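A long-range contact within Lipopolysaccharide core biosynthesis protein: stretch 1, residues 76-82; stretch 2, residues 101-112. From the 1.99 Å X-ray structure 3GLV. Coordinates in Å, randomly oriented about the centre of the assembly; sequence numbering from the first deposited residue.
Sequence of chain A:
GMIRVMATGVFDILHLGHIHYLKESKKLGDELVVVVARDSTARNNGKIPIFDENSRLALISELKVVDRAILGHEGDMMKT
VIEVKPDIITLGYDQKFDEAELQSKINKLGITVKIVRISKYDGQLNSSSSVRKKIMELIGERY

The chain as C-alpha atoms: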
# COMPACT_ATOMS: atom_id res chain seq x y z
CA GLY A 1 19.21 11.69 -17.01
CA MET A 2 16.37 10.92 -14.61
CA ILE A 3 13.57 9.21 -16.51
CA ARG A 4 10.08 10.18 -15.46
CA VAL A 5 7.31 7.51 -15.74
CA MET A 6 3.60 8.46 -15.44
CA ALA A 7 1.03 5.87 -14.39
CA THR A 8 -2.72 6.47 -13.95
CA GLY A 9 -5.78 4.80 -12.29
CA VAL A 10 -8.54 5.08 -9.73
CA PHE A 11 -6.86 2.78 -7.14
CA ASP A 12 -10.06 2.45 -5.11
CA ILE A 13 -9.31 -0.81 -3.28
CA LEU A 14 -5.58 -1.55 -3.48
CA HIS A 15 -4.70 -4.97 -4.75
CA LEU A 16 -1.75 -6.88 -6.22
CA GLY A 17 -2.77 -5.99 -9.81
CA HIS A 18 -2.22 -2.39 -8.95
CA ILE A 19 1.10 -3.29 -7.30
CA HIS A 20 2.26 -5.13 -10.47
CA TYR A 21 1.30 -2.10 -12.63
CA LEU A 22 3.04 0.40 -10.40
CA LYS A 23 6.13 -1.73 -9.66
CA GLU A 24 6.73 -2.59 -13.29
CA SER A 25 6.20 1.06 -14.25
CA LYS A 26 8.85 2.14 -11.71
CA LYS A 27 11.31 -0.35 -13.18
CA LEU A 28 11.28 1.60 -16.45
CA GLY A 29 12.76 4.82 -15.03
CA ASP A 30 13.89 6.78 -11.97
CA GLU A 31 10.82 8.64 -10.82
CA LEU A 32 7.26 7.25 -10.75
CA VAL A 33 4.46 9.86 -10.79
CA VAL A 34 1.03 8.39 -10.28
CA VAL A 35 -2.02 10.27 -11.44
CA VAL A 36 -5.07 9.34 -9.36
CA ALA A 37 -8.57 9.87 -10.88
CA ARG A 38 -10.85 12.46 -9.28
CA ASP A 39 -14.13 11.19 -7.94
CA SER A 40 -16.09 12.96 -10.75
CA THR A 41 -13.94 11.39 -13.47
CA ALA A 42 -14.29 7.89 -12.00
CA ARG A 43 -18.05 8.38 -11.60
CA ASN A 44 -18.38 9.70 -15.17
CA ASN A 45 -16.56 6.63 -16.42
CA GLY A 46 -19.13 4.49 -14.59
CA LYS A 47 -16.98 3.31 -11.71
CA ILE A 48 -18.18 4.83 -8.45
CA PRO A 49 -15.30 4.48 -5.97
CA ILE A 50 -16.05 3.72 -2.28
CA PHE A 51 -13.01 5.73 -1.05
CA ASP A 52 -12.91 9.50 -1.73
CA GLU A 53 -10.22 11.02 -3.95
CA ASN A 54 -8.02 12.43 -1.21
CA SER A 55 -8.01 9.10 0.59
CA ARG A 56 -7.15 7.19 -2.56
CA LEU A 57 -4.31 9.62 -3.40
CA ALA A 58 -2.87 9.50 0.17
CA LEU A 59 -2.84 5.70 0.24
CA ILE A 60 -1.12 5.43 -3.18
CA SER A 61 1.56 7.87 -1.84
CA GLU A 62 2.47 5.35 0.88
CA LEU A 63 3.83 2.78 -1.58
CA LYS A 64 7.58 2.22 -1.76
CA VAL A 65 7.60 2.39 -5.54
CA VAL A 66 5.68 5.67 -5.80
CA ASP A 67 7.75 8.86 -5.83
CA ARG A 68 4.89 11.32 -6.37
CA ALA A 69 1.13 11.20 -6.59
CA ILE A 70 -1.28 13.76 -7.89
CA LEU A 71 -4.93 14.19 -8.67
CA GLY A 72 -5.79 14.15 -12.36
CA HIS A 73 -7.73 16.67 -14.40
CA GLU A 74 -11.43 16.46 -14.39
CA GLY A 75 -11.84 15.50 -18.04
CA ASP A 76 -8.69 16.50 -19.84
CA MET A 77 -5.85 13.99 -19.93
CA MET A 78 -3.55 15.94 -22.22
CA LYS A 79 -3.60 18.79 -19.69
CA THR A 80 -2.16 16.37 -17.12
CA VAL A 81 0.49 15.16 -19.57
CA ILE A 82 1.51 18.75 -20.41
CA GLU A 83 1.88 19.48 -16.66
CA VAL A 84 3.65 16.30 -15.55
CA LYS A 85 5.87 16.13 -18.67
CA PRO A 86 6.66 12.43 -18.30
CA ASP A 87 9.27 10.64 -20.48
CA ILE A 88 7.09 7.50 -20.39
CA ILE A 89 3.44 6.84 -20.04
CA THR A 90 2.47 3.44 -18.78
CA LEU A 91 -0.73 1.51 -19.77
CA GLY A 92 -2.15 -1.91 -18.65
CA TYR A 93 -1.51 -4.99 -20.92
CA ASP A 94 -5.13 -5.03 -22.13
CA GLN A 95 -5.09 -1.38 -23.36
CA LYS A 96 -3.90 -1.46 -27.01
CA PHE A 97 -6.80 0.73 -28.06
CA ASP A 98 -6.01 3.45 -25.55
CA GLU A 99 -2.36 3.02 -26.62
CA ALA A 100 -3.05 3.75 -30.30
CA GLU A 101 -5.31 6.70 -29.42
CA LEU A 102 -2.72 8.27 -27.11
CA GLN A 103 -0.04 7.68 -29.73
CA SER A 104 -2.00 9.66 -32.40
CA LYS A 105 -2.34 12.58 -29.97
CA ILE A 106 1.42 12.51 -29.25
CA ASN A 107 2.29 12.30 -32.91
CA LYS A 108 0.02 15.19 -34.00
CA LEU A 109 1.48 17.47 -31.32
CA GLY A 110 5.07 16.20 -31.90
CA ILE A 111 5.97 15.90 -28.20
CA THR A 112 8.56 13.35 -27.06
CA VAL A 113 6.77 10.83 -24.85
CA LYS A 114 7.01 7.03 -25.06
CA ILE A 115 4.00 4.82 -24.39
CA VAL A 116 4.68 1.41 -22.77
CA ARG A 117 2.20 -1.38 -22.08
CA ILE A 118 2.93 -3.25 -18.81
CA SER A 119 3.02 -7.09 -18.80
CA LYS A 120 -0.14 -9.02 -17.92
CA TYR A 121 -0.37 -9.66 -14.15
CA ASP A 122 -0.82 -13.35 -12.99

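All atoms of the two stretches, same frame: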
# COMPACT_ATOMS: atom_id res chain seq x y z
N ASP A 76 -9.67 15.86 -18.97
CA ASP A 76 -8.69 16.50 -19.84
C ASP A 76 -7.32 15.89 -19.57
O ASP A 76 -6.52 16.42 -18.77
CB ASP A 76 -8.67 18.00 -19.53
CG ASP A 76 -7.69 18.77 -20.42
OD1 ASP A 76 -7.17 18.17 -21.41
OD2 ASP A 76 -7.46 19.97 -20.11
N MET A 77 -7.07 14.75 -20.21
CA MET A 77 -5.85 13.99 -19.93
C MET A 77 -4.59 14.70 -20.44
O MET A 77 -3.53 14.75 -19.76
CB MET A 77 -5.98 12.62 -20.59
CG MET A 77 -4.70 11.78 -20.59
SD MET A 77 -4.96 10.35 -21.67
CE MET A 77 -4.88 11.13 -23.31
N MET A 78 -4.70 15.28 -21.64
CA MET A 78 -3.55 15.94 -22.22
C MET A 78 -3.11 17.10 -21.34
O MET A 78 -1.95 17.36 -21.28
CB MET A 78 -3.80 16.39 -23.68
CG MET A 78 -3.51 15.25 -24.74
SD MET A 78 -1.88 14.34 -24.65
CE MET A 78 -0.71 15.73 -24.62
N LYS A 79 -4.03 17.77 -20.65
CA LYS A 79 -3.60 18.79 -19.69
C LYS A 79 -2.71 18.21 -18.58
O LYS A 79 -1.72 18.84 -18.19
CB LYS A 79 -4.77 19.49 -19.08
CG LYS A 79 -4.37 20.60 -18.10
CD LYS A 79 -5.57 21.51 -17.87
CE LYS A 79 -5.28 22.63 -16.88
NZ LYS A 79 -6.57 23.36 -16.55
N THR A 80 -3.05 17.03 -18.06
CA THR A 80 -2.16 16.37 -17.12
C THR A 80 -0.79 16.05 -17.76
O THR A 80 0.24 16.32 -17.16
CB THR A 80 -2.83 15.11 -16.47
OG1 THR A 80 -4.02 15.52 -15.78
CG2 THR A 80 -1.88 14.41 -15.46
N VAL A 81 -0.77 15.53 -18.99
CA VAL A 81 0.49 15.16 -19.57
C VAL A 81 1.43 16.37 -19.77
O VAL A 81 2.62 16.29 -19.49
CB VAL A 81 0.30 14.49 -20.92
CG1 VAL A 81 1.66 14.36 -21.56
CG2 VAL A 81 -0.44 13.12 -20.75
N ILE A 82 0.85 17.46 -20.28
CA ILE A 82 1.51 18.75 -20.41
C ILE A 82 2.03 19.29 -19.07
O ILE A 82 3.04 19.98 -19.03
CB ILE A 82 0.51 19.82 -21.04
CG1 ILE A 82 0.22 19.52 -22.51
CG2 ILE A 82 0.96 21.19 -20.87
CD1 ILE A 82 1.38 19.24 -23.34
N GLU A 101 -4.67 5.38 -29.51
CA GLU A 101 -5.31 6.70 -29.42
C GLU A 101 -4.37 7.75 -28.83
O GLU A 101 -4.29 8.85 -29.31
CB GLU A 101 -6.51 6.59 -28.51
CG GLU A 101 -7.58 7.63 -28.65
CD GLU A 101 -8.96 7.02 -28.32
OE1 GLU A 101 -9.04 6.17 -27.39
OE2 GLU A 101 -9.95 7.36 -28.99
N LEU A 102 -3.68 7.36 -27.75
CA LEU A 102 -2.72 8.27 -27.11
C LEU A 102 -1.53 8.56 -28.06
O LEU A 102 -1.04 9.69 -28.13
CB LEU A 102 -2.23 7.70 -25.79
CG LEU A 102 -1.25 8.59 -25.01
CD1 LEU A 102 -1.88 9.95 -24.64
CD2 LEU A 102 -0.72 7.84 -23.76
N GLN A 103 -1.11 7.53 -28.79
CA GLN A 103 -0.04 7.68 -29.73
C GLN A 103 -0.38 8.70 -30.82
O GLN A 103 0.46 9.52 -31.15
CB GLN A 103 0.34 6.34 -30.35
CG GLN A 103 1.56 6.42 -31.18
CD GLN A 103 2.81 6.72 -30.36
OE1 GLN A 103 3.11 6.01 -29.41
NE2 GLN A 103 3.53 7.78 -30.72
N SER A 104 -1.60 8.66 -31.38
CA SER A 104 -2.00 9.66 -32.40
C SER A 104 -1.96 11.07 -31.85
O SER A 104 -1.55 11.97 -32.55
CB SER A 104 -3.43 9.45 -32.93
OG SER A 104 -3.55 8.19 -33.57
N LYS A 105 -2.41 11.25 -30.60
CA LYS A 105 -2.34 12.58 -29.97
C LYS A 105 -0.90 13.11 -29.87
O LYS A 105 -0.61 14.23 -30.29
CB LYS A 105 -2.98 12.55 -28.59
CG LYS A 105 -4.51 12.38 -28.64
CD LYS A 105 -5.17 12.70 -27.23
CE LYS A 105 -6.71 12.45 -27.23
NZ LYS A 105 -7.05 11.02 -27.34
N ILE A 106 -0.01 12.24 -29.38
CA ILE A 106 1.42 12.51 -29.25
C ILE A 106 2.00 12.91 -30.58
O ILE A 106 2.68 13.93 -30.67
CB ILE A 106 2.23 11.26 -28.70
CG1 ILE A 106 1.92 10.97 -27.26
CG2 ILE A 106 3.77 11.43 -28.80
CD1 ILE A 106 1.38 12.13 -26.57
N ASN A 107 1.74 12.10 -31.60
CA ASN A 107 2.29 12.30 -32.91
C ASN A 107 1.81 13.62 -33.52
O ASN A 107 2.59 14.30 -34.11
CB ASN A 107 1.87 11.18 -33.88
CG ASN A 107 2.51 9.82 -33.54
OD1 ASN A 107 3.37 9.72 -32.68
ND2 ASN A 107 2.08 8.75 -34.24
N LYS A 108 0.52 13.95 -33.42
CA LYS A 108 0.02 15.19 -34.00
C LYS A 108 0.73 16.39 -33.38
O LYS A 108 1.11 17.33 -34.07
CB LYS A 108 -1.51 15.33 -33.81
CG LYS A 108 -2.06 16.67 -34.27
CD LYS A 108 -3.60 16.74 -34.28
CE LYS A 108 -4.08 18.13 -34.74
NZ LYS A 108 -5.57 18.30 -34.70
N LEU A 109 0.90 16.35 -32.06
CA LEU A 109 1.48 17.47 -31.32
C LEU A 109 3.01 17.50 -31.48
O LEU A 109 3.65 18.55 -31.48
CB LEU A 109 1.04 17.33 -29.87
CG LEU A 109 1.07 18.47 -28.85
CD1 LEU A 109 0.36 19.78 -29.35
CD2 LEU A 109 0.44 17.94 -27.57
N GLY A 110 3.62 16.32 -31.70
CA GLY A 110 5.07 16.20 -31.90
C GLY A 110 5.88 16.28 -30.60
O GLY A 110 7.02 16.74 -30.60
N ILE A 111 5.28 15.90 -29.48
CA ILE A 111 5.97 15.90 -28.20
C ILE A 111 6.75 14.60 -28.13
O ILE A 111 6.46 13.67 -28.87
CB ILE A 111 5.03 16.03 -27.00
CG1 ILE A 111 3.90 14.99 -26.99
CG2 ILE A 111 4.49 17.48 -26.91
CD1 ILE A 111 3.05 15.00 -25.70
N THR A 112 7.76 14.57 -27.27
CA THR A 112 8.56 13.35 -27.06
C THR A 112 8.10 12.65 -25.81
O THR A 112 8.34 13.10 -24.70
CB THR A 112 10.05 13.73 -26.98
OG1 THR A 112 10.40 14.39 -28.21
CG2 THR A 112 10.98 12.49 -26.75

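The two stretches meet as a pair of helices, 77-82 and 101-109, whose axes cross at -59° and approach no closer than 12.3 Å. This is a wide spacing for packed helices, and the backbones do not touch: even the nearest CA atoms, those of Met-78 and Lys-105, lie 8.5 Å apart. Side chains therefore have to bridge the gap. No hydrogen bond crosses between the stretches, and the 298 Å² of surface buried, both sides summed, comes from van der Waals contact, most of it apolar.

Asp-76 stands outside the interface and serves its own helix. It occupies the N-cap position, where its OD1 accepts a hydrogen bond from Lys-79 N at 3.3 Å, satisfying an amide in the first turn that has no helical carbonyl to bind.

Met-77 opens the contact. Its CA-to-CB bond points toward stretch 2, and the side chain, extended through chi1 and chi2 (both t), brings CE to 3.5 Å from Leu-102 CD1. Leu-102 directs its own CA-to-CB bond sideways, but the end of its side chain comes nearer to stretch 1. The same methionine CE also lies 4.2 Å from Lys-105 CD, a contact with the aliphatic part of the lysine.

Met-78 is the centre of the packing and has the largest area covered by the opposing stretch. With all three chi angles in the m well, its side chain fits as a knob into a hole formed by Leu-102, Lys-105, Ile-106 and Leu-109, residues on successive turns of the second helix. Met-78 CG rests 3.9 Å from Lys-105 CD, while SD is 4.4 Å from both Leu-102 CD1 and Ile-106 CD1. Farther out, the methyl CE reaches Leu-109 CD2 at 3.9 Å and Ile-111 CD1 at 4.0 Å. The flexible thioether can thus fill a hole lined by several differently shaped aliphatic groups.

Lys-79 and Thr-80 make no contact with stretch 2. One turn beyond Met-77, Val-81 again points toward it, and Val-81 CG1 lies 4.4 Å from Ile-111 CD1; the Val-81 N to Met-77 O hydrogen bond, 3.0 Å, belongs to the helical turn joining these two contact residues. Ile-111 lies past the end of the second helix, after Gly-110 leaves helical geometry with a positive phi, a conformation that favours glycine. Ile-82 closes the stretch more peripherally: its CA-to-CB bond points sideways, although the end of its side chain comes nearer to stretch 2.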